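Local coordinates for uncharacterized protein (Legionella pneumophila subsp. pneumophila, PDB 4XA9), which is of unproven function but, as the N-terminal part of a longer Legionella protein with a papain-like (clan CA) peptidase-family domain, may be a cysteine peptidase or related enzyme, at residues 143-148 against 162-167; 149-154 against 201-206. All coordinates share one frame; numbering follows the deposited sequence.

Contact 1 (143-148 against 162-167); sequences LLVPKG and VFPIGT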
# COMPACT_ATOMS: atom_id res chain seq x y z
N LEU B 143 -9.35 12.44 -7.16
CA LEU B 143 -9.93 13.48 -6.33
C LEU B 143 -11.25 13.98 -6.92
O LEU B 143 -11.40 14.06 -8.14
CB LEU B 143 -8.97 14.65 -6.16
CG LEU B 143 -7.63 14.39 -5.46
CD1 LEU B 143 -6.85 15.70 -5.31
CD2 LEU B 143 -7.87 13.75 -4.11
N LEU B 144 -12.18 14.31 -6.04
CA LEU B 144 -13.38 15.06 -6.42
C LEU B 144 -13.26 16.43 -5.78
O LEU B 144 -13.40 16.57 -4.57
CB LEU B 144 -14.65 14.34 -5.95
CG LEU B 144 -15.10 13.13 -6.76
CD1 LEU B 144 -16.32 12.49 -6.11
CD2 LEU B 144 -15.42 13.52 -8.19
N VAL B 145 -12.98 17.44 -6.60
CA VAL B 145 -12.82 18.81 -6.13
C VAL B 145 -14.08 19.62 -6.46
O VAL B 145 -14.51 19.66 -7.61
CB VAL B 145 -11.58 19.49 -6.76
CG1 VAL B 145 -11.42 20.90 -6.22
CG2 VAL B 145 -10.34 18.66 -6.48
N PRO B 146 -14.68 20.25 -5.44
CA PRO B 146 -15.84 21.11 -5.73
C PRO B 146 -15.50 22.21 -6.73
O PRO B 146 -14.39 22.75 -6.70
CB PRO B 146 -16.19 21.69 -4.35
CG PRO B 146 -14.96 21.51 -3.52
CD PRO B 146 -14.33 20.25 -4.01
N LYS B 147 -16.46 22.51 -7.55
CA LYS B 147 -16.23 23.36 -8.67
C LYS B 147 -15.77 24.70 -8.26
O LYS B 147 -16.20 25.26 -7.29
CB LYS B 147 -17.46 23.46 -9.55
CG LYS B 147 -17.39 22.53 -10.72
CD LYS B 147 -18.31 22.95 -11.83
CE LYS B 147 -17.56 23.25 -13.09
NZ LYS B 147 -17.19 24.69 -13.12
N GLY B 148 -14.85 25.16 -9.06
CA GLY B 148 -14.27 26.44 -8.96
C GLY B 148 -13.05 26.50 -8.08
O GLY B 148 -12.56 27.58 -7.87
N VAL B 162 -3.07 23.85 0.35
CA VAL B 162 -3.81 24.26 -0.84
C VAL B 162 -4.83 23.21 -1.28
O VAL B 162 -5.36 23.27 -2.38
CB VAL B 162 -2.86 24.57 -2.01
CG1 VAL B 162 -1.95 25.74 -1.65
CG2 VAL B 162 -2.04 23.34 -2.38
N PHE B 163 -5.09 22.24 -0.40
CA PHE B 163 -6.12 21.23 -0.62
C PHE B 163 -7.50 21.86 -0.43
O PHE B 163 -7.83 22.27 0.68
CB PHE B 163 -5.92 20.06 0.35
CG PHE B 163 -6.55 18.76 -0.08
CD1 PHE B 163 -6.06 18.06 -1.17
CD2 PHE B 163 -7.60 18.22 0.64
CE1 PHE B 163 -6.62 16.85 -1.55
CE2 PHE B 163 -8.17 17.01 0.27
CZ PHE B 163 -7.68 16.32 -0.83
N PRO B 164 -8.28 21.95 -1.51
CA PRO B 164 -9.59 22.61 -1.44
C PRO B 164 -10.53 21.96 -0.45
O PRO B 164 -10.61 20.74 -0.35
CB PRO B 164 -10.12 22.47 -2.87
CG PRO B 164 -8.92 22.31 -3.71
CD PRO B 164 -7.97 21.50 -2.88
N ILE B 165 -11.24 22.80 0.30
CA ILE B 165 -12.26 22.35 1.24
C ILE B 165 -13.34 21.61 0.47
O ILE B 165 -13.72 22.01 -0.63
CB ILE B 165 -12.86 23.55 2.02
CG1 ILE B 165 -11.82 24.15 2.96
CG2 ILE B 165 -14.09 23.13 2.82
CD1 ILE B 165 -10.92 25.20 2.32
N GLY B 166 -13.82 20.50 1.03
CA GLY B 166 -14.87 19.73 0.40
C GLY B 166 -14.37 18.72 -0.61
O GLY B 166 -15.16 18.04 -1.26
N THR B 167 -13.05 18.62 -0.76
CA THR B 167 -12.47 17.62 -1.64
C THR B 167 -12.74 16.22 -1.09
O THR B 167 -12.60 15.98 0.11
CB THR B 167 -10.95 17.81 -1.82
OG1 THR B 167 -10.69 19.10 -2.38
CG2 THR B 167 -10.38 16.75 -2.75
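V145 and P164 supply part of the apolar packing between the end of strand 136-146 and the loop that returns to the sheet: V145 CG1 lies 3.8 Å from P164 CG. That methyl is anti to the backbone N (chi1 -178°), which carries it to the proline ring and leaves CG2 beside T167. Further back along the strand, L143 crosses the ring of F163 obliquely, with CD1 3.9 Å from CE1, while its CD2 faces T167 CG2. The F163 ring also meets that of F199 edge-to-face.

Residues P164 to T167 form a type II beta turn, with G166 at its third position, and this turn delivers the chain to the edge strand 168-170. Two hydrogen bonds close the turn internally. P164 O accepts T167 OG1 at 2.6 Å and T167 N at 3.3 Å, both from the same face of the carbonyl; the hydroxyl sits 34° out of the carbonyl plane.

Contacts to carbonyl oxygens link turn and strand. T167 CA approaches L144 O at 3.2 Å in a CA-H...O contact with 144° at the hydrogen, next to the backbone hydrogen bonding of L144 with L168, where strand 168-170 begins. At the outer end, P146 CG packs 3.2 Å from I165 O.

Contact 2 (149-154 against 201-206); sequences SRLPQP and ATVNYQ
Q206 reaches from strand 202-206 to the backbone of L151. CB leads toward the 149-154 segment, and CG, anti to the carbonyl carbon, continues into an extended chain that brings the amide to L151. CD lies 3.9 Å from L151 CB. At the tip the two amide atoms divide the work: NE2 donates to L151 O at 3.1 Å with an N-H...O angle of 148°, arriving from above the carbonyl plane (59° out of it), while OE1 accepts a 2.7 Å bond from a water that also receives a weak bond from L151 N. The amide thus engages both polar backbone atoms of L151, one directly and one through water. Q153 CG passes 4.0 Å from Q206 NE2, the two amide planes standing nearly perpendicular.

Nearer the start of the strand, a second water donates to P152 O and accepts from V203 N at 2.9 Å. V203 CG2 packs against L151 CB, and P154 CD lies 3.2 Å from V203 O.

This irregular loop runs 124° away in direction from the edge strand (CA 151-154 against 202-206), bridged by side chain and water; the strand itself joins the antiparallel sheet with a classic beta bulge, N204 and Y205 both facing V127.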
# COMPACT_ATOMS: atom_id res chain seq x y z
N SER B 149 -12.53 25.37 -7.64
CA SER B 149 -11.26 25.43 -6.95
C SER B 149 -10.19 24.81 -7.80
O SER B 149 -10.30 23.66 -8.20
CB SER B 149 -11.37 24.72 -5.63
OG SER B 149 -11.74 25.60 -4.63
N ARG B 150 -9.14 25.55 -8.08
CA ARG B 150 -8.10 25.00 -8.92
C ARG B 150 -7.02 24.29 -8.11
O ARG B 150 -6.93 24.45 -6.88
CB ARG B 150 -7.47 26.09 -9.79
CG ARG B 150 -6.75 27.17 -9.01
CD ARG B 150 -6.03 28.14 -9.95
NE ARG B 150 -6.95 28.86 -10.84
CZ ARG B 150 -7.12 28.58 -12.13
NH1 ARG B 150 -6.43 27.59 -12.69
NH2 ARG B 150 -7.97 29.29 -12.85
N LEU B 151 -6.22 23.49 -8.80
CA LEU B 151 -5.15 22.72 -8.18
C LEU B 151 -3.82 23.08 -8.84
O LEU B 151 -3.78 23.39 -10.03
CB LEU B 151 -5.41 21.22 -8.32
CG LEU B 151 -6.68 20.71 -7.64
CD1 LEU B 151 -6.86 19.21 -7.90
CD2 LEU B 151 -6.61 21.00 -6.16
N PRO B 152 -2.73 23.03 -8.07
CA PRO B 152 -1.38 23.31 -8.58
C PRO B 152 -0.97 22.38 -9.71
O PRO B 152 -1.24 21.18 -9.66
CB PRO B 152 -0.49 23.08 -7.35
CG PRO B 152 -1.39 23.32 -6.19
CD PRO B 152 -2.72 22.77 -6.62
N GLN B 153 -0.32 22.94 -10.72
CA GLN B 153 0.19 22.15 -11.84
C GLN B 153 1.66 21.85 -11.63
O GLN B 153 2.40 22.70 -11.12
CB GLN B 153 -0.02 22.89 -13.16
CG GLN B 153 -1.43 23.42 -13.34
CD GLN B 153 -1.59 24.22 -14.62
OE1 GLN B 153 -0.84 24.04 -15.58
NE2 GLN B 153 -2.57 25.12 -14.63
N PRO B 154 2.09 20.63 -11.99
CA PRO B 154 3.51 20.25 -11.90
C PRO B 154 4.40 21.28 -12.60
O PRO B 154 4.00 21.83 -13.62
CB PRO B 154 3.55 18.90 -12.63
CG PRO B 154 2.18 18.34 -12.43
CD PRO B 154 1.25 19.52 -12.48
N ALA B 201 1.72 15.75 -3.14
CA ALA B 201 1.24 15.03 -4.30
C ALA B 201 1.47 15.84 -5.56
O ALA B 201 1.67 17.05 -5.50
CB ALA B 201 -0.24 14.69 -4.15
N THR B 202 1.44 15.17 -6.70
CA THR B 202 1.53 15.87 -7.97
C THR B 202 0.23 15.64 -8.72
O THR B 202 -0.31 14.53 -8.73
CB THR B 202 2.75 15.41 -8.79
OG1 THR B 202 2.84 16.19 -9.99
CG2 THR B 202 2.65 13.93 -9.15
N VAL B 203 -0.30 16.69 -9.34
CA VAL B 203 -1.57 16.58 -10.03
C VAL B 203 -1.38 16.33 -11.52
O VAL B 203 -1.07 17.26 -12.27
CB VAL B 203 -2.42 17.83 -9.83
CG1 VAL B 203 -3.82 17.60 -10.36
CG2 VAL B 203 -2.48 18.19 -8.36
N ASN B 204 -1.59 15.08 -11.95
CA ASN B 204 -1.30 14.68 -13.33
C ASN B 204 -2.46 14.86 -14.31
O ASN B 204 -2.25 14.90 -15.52
CB ASN B 204 -0.85 13.22 -13.37
CG ASN B 204 0.50 13.01 -12.73
OD1 ASN B 204 0.69 12.11 -11.91
ND2 ASN B 204 1.45 13.86 -13.09
N TYR B 205 -3.68 14.94 -13.80
CA TYR B 205 -4.84 15.19 -14.66
C TYR B 205 -5.88 16.01 -13.91
O TYR B 205 -6.20 15.73 -12.76
CB TYR B 205 -5.48 13.88 -15.14
CG TYR B 205 -6.82 14.09 -15.82
CD1 TYR B 205 -6.90 14.47 -17.15
CD2 TYR B 205 -8.01 13.93 -15.12
CE1 TYR B 205 -8.13 14.67 -17.77
CE2 TYR B 205 -9.24 14.13 -15.72
CZ TYR B 205 -9.29 14.50 -17.05
OH TYR B 205 -10.52 14.70 -17.65
N GLN B 206 -6.40 17.03 -14.59
CA GLN B 206 -7.48 17.85 -14.05
C GLN B 206 -8.57 17.99 -15.08
O GLN B 206 -8.32 18.48 -16.18
CB GLN B 206 -6.99 19.24 -13.65
CG GLN B 206 -5.88 19.28 -12.64
CD GLN B 206 -5.60 20.69 -12.17
OE1 GLN B 206 -6.53 21.47 -11.97
NE2 GLN B 206 -4.32 21.02 -12.02
O HOH W 1 -6.63 24.14 -12.11
O HOH W 2 0.62 19.46 -9.01

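How the contacts relate
From the N terminus, strand 136-146 brings in 143-148, and the chain turns back at K147-G148 and continues as 149-154. Contact 1 closes the shorter loop when 162-167 comes back just before strand 168-170; contact 2 closes the longer one only at strand 202-206. Because 149-154 lies inside the first loop and 201-206 beyond it, the two closures cross rather than nest. Their centres are 11 Å apart and they touch: L151 CD2 meets P164 CD at 3.6 Å, and L151 CD1 meets V145 CG2 at 3.8 Å. The loop between strands 136-146 and 168-170 thus sets its far part on the end of 136-146 and its near part on 202-206, at the opposite edge of the sheet from 168-170.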